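Long-range contacts in branched-chain-amino-acid aminotransferase (Deinococcus radiodurans, PDB 3UZO), which probably catalyses the pyridoxal-phosphate-dependent transfer of the amino group between leucine, valine or isoleucine and 2-oxoglutarate: residues 96-101 / 113-118; 109-114 / 161-166. All coordinates share one frame; numbering follows the deposited sequence.

In the fold
Both contacts are buried and belong to the same layer of the fold, in which the helices 94-107 and 115-128 and the loop that joins them lie against the antiparallel sheet containing strand 162-172. Interaction 1 joins the two helices to each other and reaches, through Arg100, the cofactor phosphate; interaction 2, farther from the centre of the chain, seats the joining loop on the sheet. Leu113 and Ser114 belong to both. The chemistry of the contacts differs: 96-101 / 113-118 combines an aromatic ring packed on a helix with a water bridge and polar groups, whereas 109-114 / 161-166 rests on apolar and aromatic side chains. They meet where Met101 CE lies 3.7 Å from Phe165 CE1.

Interaction 1: 96-101 / 113-118; sequences QNAARM and LSDEQF. With PLP (pyridoxal-5'-phosphate), chain C.
Asn97 touches the far rim of the Phe118 ring with its CB, 3.8 Å from Phe118 CZ. Ala98 sits squarely over that ring: its CA lies 3.8 Å from the centroid of Phe118 and 7° off the ring normal, a CH-pi contact over the face. CG of Phe118 stands anti to the backbone N (chi1 -177°), pointing toward helix 94-107, and lies 3.7 Å from Ala98 CB. Ala98 CB also meets Asp115 OD2 at 3.3 Å, though that oxygen is salt-bridged to Arg102. No direct hydrogen bond crosses between the segments; a water instead donates to both Ala98 O and Leu113 O, tying the helix to the residue before the N-cap Ser114. The two helices, consecutive in the chain and joined by a short loop, belong to the class-IV aminotransferase fold, and the first also serves the active site. Arg100 grips a single phosphate oxygen of PLP, with NH1 2.7 Å from O2P and a weak second bond from NH2, while Glu77 forms a salt bridge with its NE. One turn on from Asn97, Met101 brings SD to the edge of the Phe118 ring, 3.6 Å from Phe118 CE1, as a Met-aromatic contact.

Interaction 2: 109-114 / 161-166; sequences LMPELS and PEFIFS
Phe163, near the start of strand 162-172 in the antiparallel sheet, points its side chain toward the loop that follows a Schellman motif, in which Leu109 is the C-prime residue ending helix 94-107. The proline ring of Pro111 lies over one face of Phe163 in a CH-pi contact, with CG 3.5 Å from Phe163 CD1. Met110 approaches obliquely beside the CD2-CE2 side of the ring, on the same side of its plane as Pro111: its CG is 3.7 Å from Phe163 CE2, and its SD stands 5.2 Å from the ring centroid, 71° off the normal, a Met-aromatic contact. Trp44 of the neighbouring strand 39-45 meets the same ring edge-to-face, and Trp49 packs against both Phe163 and Pro111. Two residues along the strand, Phe165 is again directed at the loop. Its CG is anti to the backbone N (chi1 164°), and one face of its ring receives the branched end of Leu113. Val148 of strand 141-151 touches both Leu113 and Phe165. Of the two Leu113 methyls, CD1 lies over that face, whereas CD2 is displaced toward the CD2 side of the ring, 3.8 Å from Phe165 CD2.

Interaction 1: 96-101 / 113-118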
loop_
_atom_site.group_PDB
_atom_site.type_symbol
_atom_site.label_atom_id
_atom_site.label_comp_id
_atom_site.label_asym_id
_atom_site.label_seq_id
_atom_site.Cartn_x
_atom_site.Cartn_y
_atom_site.Cartn_z
ATOM N N GLN A 96 5.495 -5.896 22.576
ATOM C CA GLN A 96 5.903 -6.458 21.290
ATOM C C GLN A 96 5.256 -5.670 20.149
ATOM O O GLN A 96 5.911 -5.348 19.160
ATOM C CB GLN A 96 5.515 -7.939 21.219
ATOM C CG GLN A 96 6.274 -8.812 22.217
ATOM C CD GLN A 96 7.775 -8.726 22.020
ATOM O OE1 GLN A 96 8.289 -9.078 20.964
ATOM N NE2 GLN A 96 8.484 -8.243 23.034
ATOM N N ASN A 97 3.974 -5.342 20.300
ATOM C CA ASN A 97 3.261 -4.565 19.283
ATOM C C ASN A 97 3.867 -3.175 19.146
ATOM O O ASN A 97 4.000 -2.667 18.040
ATOM C CB ASN A 97 1.784 -4.410 19.652
ATOM C CG ASN A 97 1.049 -5.727 19.671
ATOM O OD1 ASN A 97 0.504 -6.175 18.657
ATOM N ND2 ASN A 97 1.041 -6.363 20.815
ATOM N N ALA A 98 4.215 -2.553 20.274
ATOM C CA ALA A 98 4.798 -1.214 20.247
ATOM C C ALA A 98 6.101 -1.239 19.469
ATOM O O ALA A 98 6.349 -0.376 18.638
ATOM C CB ALA A 98 5.055 -0.704 21.666
ATOM N N ALA A 99 6.941 -2.227 19.760
ATOM C CA ALA A 99 8.224 -2.351 19.075
ATOM C C ALA A 99 8.009 -2.590 17.581
ATOM O O ALA A 99 8.691 -2.000 16.736
ATOM C CB ALA A 99 9.027 -3.500 19.683
ATOM N N ARG A 100 7.050 -3.448 17.249
ATOM C CA ARG A 100 6.803 -3.725 15.847
ATOM C C ARG A 100 6.267 -2.509 15.111
ATOM O O ARG A 100 6.623 -2.279 13.957
ATOM C CB ARG A 100 5.830 -4.897 15.674
ATOM C CG ARG A 100 5.700 -5.346 14.220
ATOM C CD ARG A 100 4.945 -6.649 14.098
ATOM N NE ARG A 100 3.547 -6.512 14.489
ATOM C CZ ARG A 100 2.705 -7.535 14.593
ATOM N NH1 ARG A 100 3.132 -8.768 14.334
ATOM N NH2 ARG A 100 1.442 -7.328 14.956
ATOM N N MET A 101 5.420 -1.720 15.764
ATOM C CA MET A 101 4.883 -0.558 15.080
ATOM C C MET A 101 5.988 0.456 14.858
ATOM O O MET A 101 5.915 1.261 13.935
ATOM C CB MET A 101 3.738 0.082 15.861
ATOM C CG MET A 101 2.892 0.996 14.986
ATOM S SD MET A 101 1.416 1.587 15.821
ATOM C CE MET A 101 2.116 2.916 16.728
ATOM N N LEU A 113 6.573 5.773 17.963
ATOM C CA LEU A 113 5.876 5.914 19.237
ATOM C C LEU A 113 6.548 5.012 20.267
ATOM O O LEU A 113 6.799 3.836 20.006
ATOM C CB LEU A 113 4.413 5.521 19.091
ATOM C CG LEU A 113 3.552 6.547 18.359
ATOM C CD1 LEU A 113 2.319 5.865 17.858
ATOM C CD2 LEU A 113 3.202 7.709 19.284
ATOM N N SER A 114 6.850 5.568 21.433
ATOM C CA SER A 114 7.501 4.812 22.494
ATOM C C SER A 114 6.525 3.806 23.096
ATOM O O SER A 114 5.313 3.941 22.931
ATOM C CB SER A 114 7.973 5.764 23.596
ATOM O OG SER A 114 6.866 6.312 24.297
ATOM N N ASP A 115 7.056 2.798 23.784
ATOM C CA ASP A 115 6.218 1.792 24.447
ATOM C C ASP A 115 5.319 2.542 25.427
ATOM O O ASP A 115 4.141 2.223 25.611
ATOM C CB ASP A 115 7.078 0.815 25.256
ATOM C CG ASP A 115 7.865 -0.139 24.389
ATOM O OD1 ASP A 115 8.474 -1.072 24.960
ATOM O OD2 ASP A 115 7.881 0.032 23.151
ATOM N N GLU A 116 5.919 3.537 26.070
ATOM C CA GLU A 116 5.254 4.380 27.051
ATOM C C GLU A 116 3.922 4.927 26.552
ATOM O O GLU A 116 2.874 4.715 27.161
ATOM C CB GLU A 116 6.180 5.550 27.404
ATOM C CG GLU A 116 5.532 6.658 28.209
ATOM C CD GLU A 116 5.537 6.381 29.691
ATOM O OE1 GLU A 116 4.951 5.358 30.111
ATOM O OE2 GLU A 116 6.133 7.190 30.435
ATOM N N GLN A 117 3.967 5.651 25.443
ATOM C CA GLN A 117 2.756 6.242 24.902
ATOM C C GLN A 117 1.855 5.212 24.231
ATOM O O GLN A 117 0.628 5.332 24.277
ATOM C CB GLN A 117 3.112 7.357 23.916
ATOM C CG GLN A 117 1.892 8.072 23.307
ATOM C CD GLN A 117 2.258 9.394 22.642
ATOM O OE1 GLN A 117 3.420 9.634 22.307
ATOM N NE2 GLN A 117 1.260 10.254 22.434
ATOM N N PHE A 118 2.459 4.199 23.620
ATOM C CA PHE A 118 1.684 3.172 22.933
ATOM C C PHE A 118 0.857 2.368 23.920
ATOM O O PHE A 118 -0.368 2.217 23.768
ATOM C CB PHE A 118 2.621 2.238 22.152
ATOM C CG PHE A 118 1.909 1.183 21.336
ATOM C CD1 PHE A 118 1.717 1.352 19.966
ATOM C CD2 PHE A 118 1.446 0.012 21.934
ATOM C CE1 PHE A 118 1.077 0.363 19.200
ATOM C CE2 PHE A 118 0.802 -0.983 21.175
ATOM C CZ PHE A 118 0.621 -0.803 19.804
HETATM N N1 PLP C . 0.472 -12.077 9.009
HETATM C C2 PLP C . -0.274 -10.973 8.588
HETATM C C2A PLP C . -0.274 -10.622 7.098
HETATM C C3 PLP C . -0.997 -10.225 9.586
HETATM O O3 PLP C . -1.729 -9.158 9.223
HETATM C C4 PLP C . -0.933 -10.621 10.980
HETATM C C4A PLP C . -1.733 -9.750 12.036
HETATM C C5 PLP C . -0.128 -11.803 11.341
HETATM C C6 PLP C . 0.557 -12.505 10.350
HETATM C C5A PLP C . 0.029 -12.330 12.715
HETATM O O4P PLP C . 0.701 -11.458 13.583
HETATM P P PLP C . 0.227 -11.290 15.090
HETATM O O1P PLP C . -1.173 -10.786 15.192
HETATM O O2P PLP C . 1.268 -10.287 15.643
HETATM O O3P PLP C . 0.509 -12.612 15.746
HETATM O O HOH W 1 5.112 2.186 18.699
#

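Interaction 2: 109-114 / 161-166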
loop_
_atom_site.group_PDB
_atom_site.type_symbol
_atom_site.label_atom_id
_atom_site.label_comp_id
_atom_site.label_asym_id
_atom_site.label_seq_id
_atom_site.Cartn_x
_atom_site.Cartn_y
_atom_site.Cartn_z
ATOM N N LEU A 109 8.991 5.998 6.931
ATOM C CA LEU A 109 9.441 7.331 7.325
ATOM C C LEU A 109 8.431 8.084 8.184
ATOM O O LEU A 109 8.287 9.301 8.068
ATOM C CB LEU A 109 9.789 8.157 6.082
ATOM C CG LEU A 109 11.142 7.878 5.404
ATOM C CD1 LEU A 109 11.417 6.385 5.326
ATOM C CD2 LEU A 109 11.140 8.504 4.017
ATOM N N MET A 110 7.727 7.360 9.045
ATOM C CA MET A 110 6.757 7.988 9.938
ATOM C C MET A 110 7.377 8.037 11.332
ATOM O O MET A 110 8.181 7.177 11.684
ATOM C CB MET A 110 5.446 7.189 9.981
ATOM C CG MET A 110 4.776 7.040 8.619
ATOM S SD MET A 110 3.040 6.552 8.688
ATOM C CE MET A 110 3.200 4.796 8.983
ATOM N N PRO A 111 7.017 9.052 12.135
ATOM C CA PRO A 111 7.541 9.212 13.498
ATOM C C PRO A 111 7.183 8.026 14.390
ATOM O O PRO A 111 6.065 7.512 14.337
ATOM C CB PRO A 111 6.903 10.520 13.963
ATOM C CG PRO A 111 5.604 10.559 13.195
ATOM C CD PRO A 111 6.037 10.104 11.820
ATOM N N GLU A 112 8.142 7.595 15.203
ATOM C CA GLU A 112 7.944 6.455 16.090
ATOM C C GLU A 112 7.230 6.783 17.399
ATOM O O GLU A 112 7.279 7.917 17.888
ATOM C CB GLU A 112 9.298 5.824 16.417
ATOM C CG GLU A 112 10.078 5.360 15.201
ATOM C CD GLU A 112 11.561 5.217 15.491
ATOM O OE1 GLU A 112 11.926 4.434 16.392
ATOM O OE2 GLU A 112 12.362 5.896 14.820
ATOM N N LEU A 113 6.573 5.773 17.963
ATOM C CA LEU A 113 5.876 5.914 19.237
ATOM C C LEU A 113 6.548 5.012 20.267
ATOM O O LEU A 113 6.799 3.836 20.006
ATOM C CB LEU A 113 4.413 5.521 19.091
ATOM C CG LEU A 113 3.552 6.547 18.359
ATOM C CD1 LEU A 113 2.319 5.865 17.858
ATOM C CD2 LEU A 113 3.202 7.709 19.284
ATOM N N SER A 114 6.850 5.568 21.433
ATOM C CA SER A 114 7.501 4.812 22.494
ATOM C C SER A 114 6.525 3.806 23.096
ATOM O O SER A 114 5.313 3.941 22.931
ATOM C CB SER A 114 7.973 5.764 23.596
ATOM O OG SER A 114 6.866 6.312 24.297
ATOM N N PRO A 161 3.738 15.942 6.402
ATOM C CA PRO A 161 4.244 16.989 7.295
ATOM C C PRO A 161 3.705 16.778 8.708
ATOM O O PRO A 161 4.248 17.301 9.682
ATOM C CB PRO A 161 3.701 18.265 6.664
ATOM C CG PRO A 161 2.367 17.812 6.141
ATOM C CD PRO A 161 2.716 16.485 5.487
ATOM N N GLU A 162 2.620 16.017 8.806
ATOM C CA GLU A 162 2.001 15.734 10.090
ATOM C C GLU A 162 1.488 14.299 10.129
ATOM O O GLU A 162 1.345 13.649 9.091
ATOM C CB GLU A 162 0.839 16.699 10.344
ATOM C CG GLU A 162 1.229 18.164 10.288
ATOM C CD GLU A 162 0.080 19.084 10.645
ATOM O OE1 GLU A 162 0.189 20.298 10.375
ATOM O OE2 GLU A 162 -0.927 18.596 11.202
ATOM N N PHE A 163 1.230 13.804 11.332
ATOM C CA PHE A 163 0.730 12.447 11.487
ATOM C C PHE A 163 -0.276 12.352 12.617
ATOM O O PHE A 163 -0.319 13.197 13.518
ATOM C CB PHE A 163 1.877 11.471 11.779
ATOM C CG PHE A 163 2.986 11.515 10.772
ATOM C CD1 PHE A 163 3.951 12.520 10.819
ATOM C CD2 PHE A 163 3.050 10.569 9.752
ATOM C CE1 PHE A 163 4.963 12.582 9.861
ATOM C CE2 PHE A 163 4.054 10.624 8.792
ATOM C CZ PHE A 163 5.011 11.632 8.844
ATOM N N ILE A 164 -1.091 11.309 12.554
ATOM C CA ILE A 164 -2.062 11.042 13.591
ATOM C C ILE A 164 -1.815 9.621 14.097
ATOM O O ILE A 164 -1.488 8.712 13.321
ATOM C CB ILE A 164 -3.511 11.140 13.061
ATOM C CG1 ILE A 164 -3.928 12.607 12.942
ATOM C CG2 ILE A 164 -4.445 10.359 13.973
ATOM C CD1 ILE A 164 -5.353 12.807 12.434
ATOM N N PHE A 165 -1.926 9.450 15.406
ATOM C CA PHE A 165 -1.783 8.140 16.033
ATOM C C PHE A 165 -3.091 7.966 16.774
ATOM O O PHE A 165 -3.480 8.834 17.558
ATOM C CB PHE A 165 -0.640 8.097 17.042
ATOM C CG PHE A 165 -0.698 6.905 17.971
ATOM C CD1 PHE A 165 -0.827 5.613 17.464
ATOM C CD2 PHE A 165 -0.588 7.071 19.353
ATOM C CE1 PHE A 165 -0.842 4.506 18.312
ATOM C CE2 PHE A 165 -0.601 5.967 20.214
ATOM C CZ PHE A 165 -0.728 4.681 19.690
ATOM N N SER A 166 -3.772 6.852 16.533
ATOM C CA SER A 166 -5.051 6.627 17.189
ATOM C C SER A 166 -5.215 5.173 17.585
ATOM O O SER A 166 -4.602 4.280 16.992
ATOM C CB SER A 166 -6.192 7.047 16.246
ATOM O OG SER A 166 -7.467 6.866 16.834
#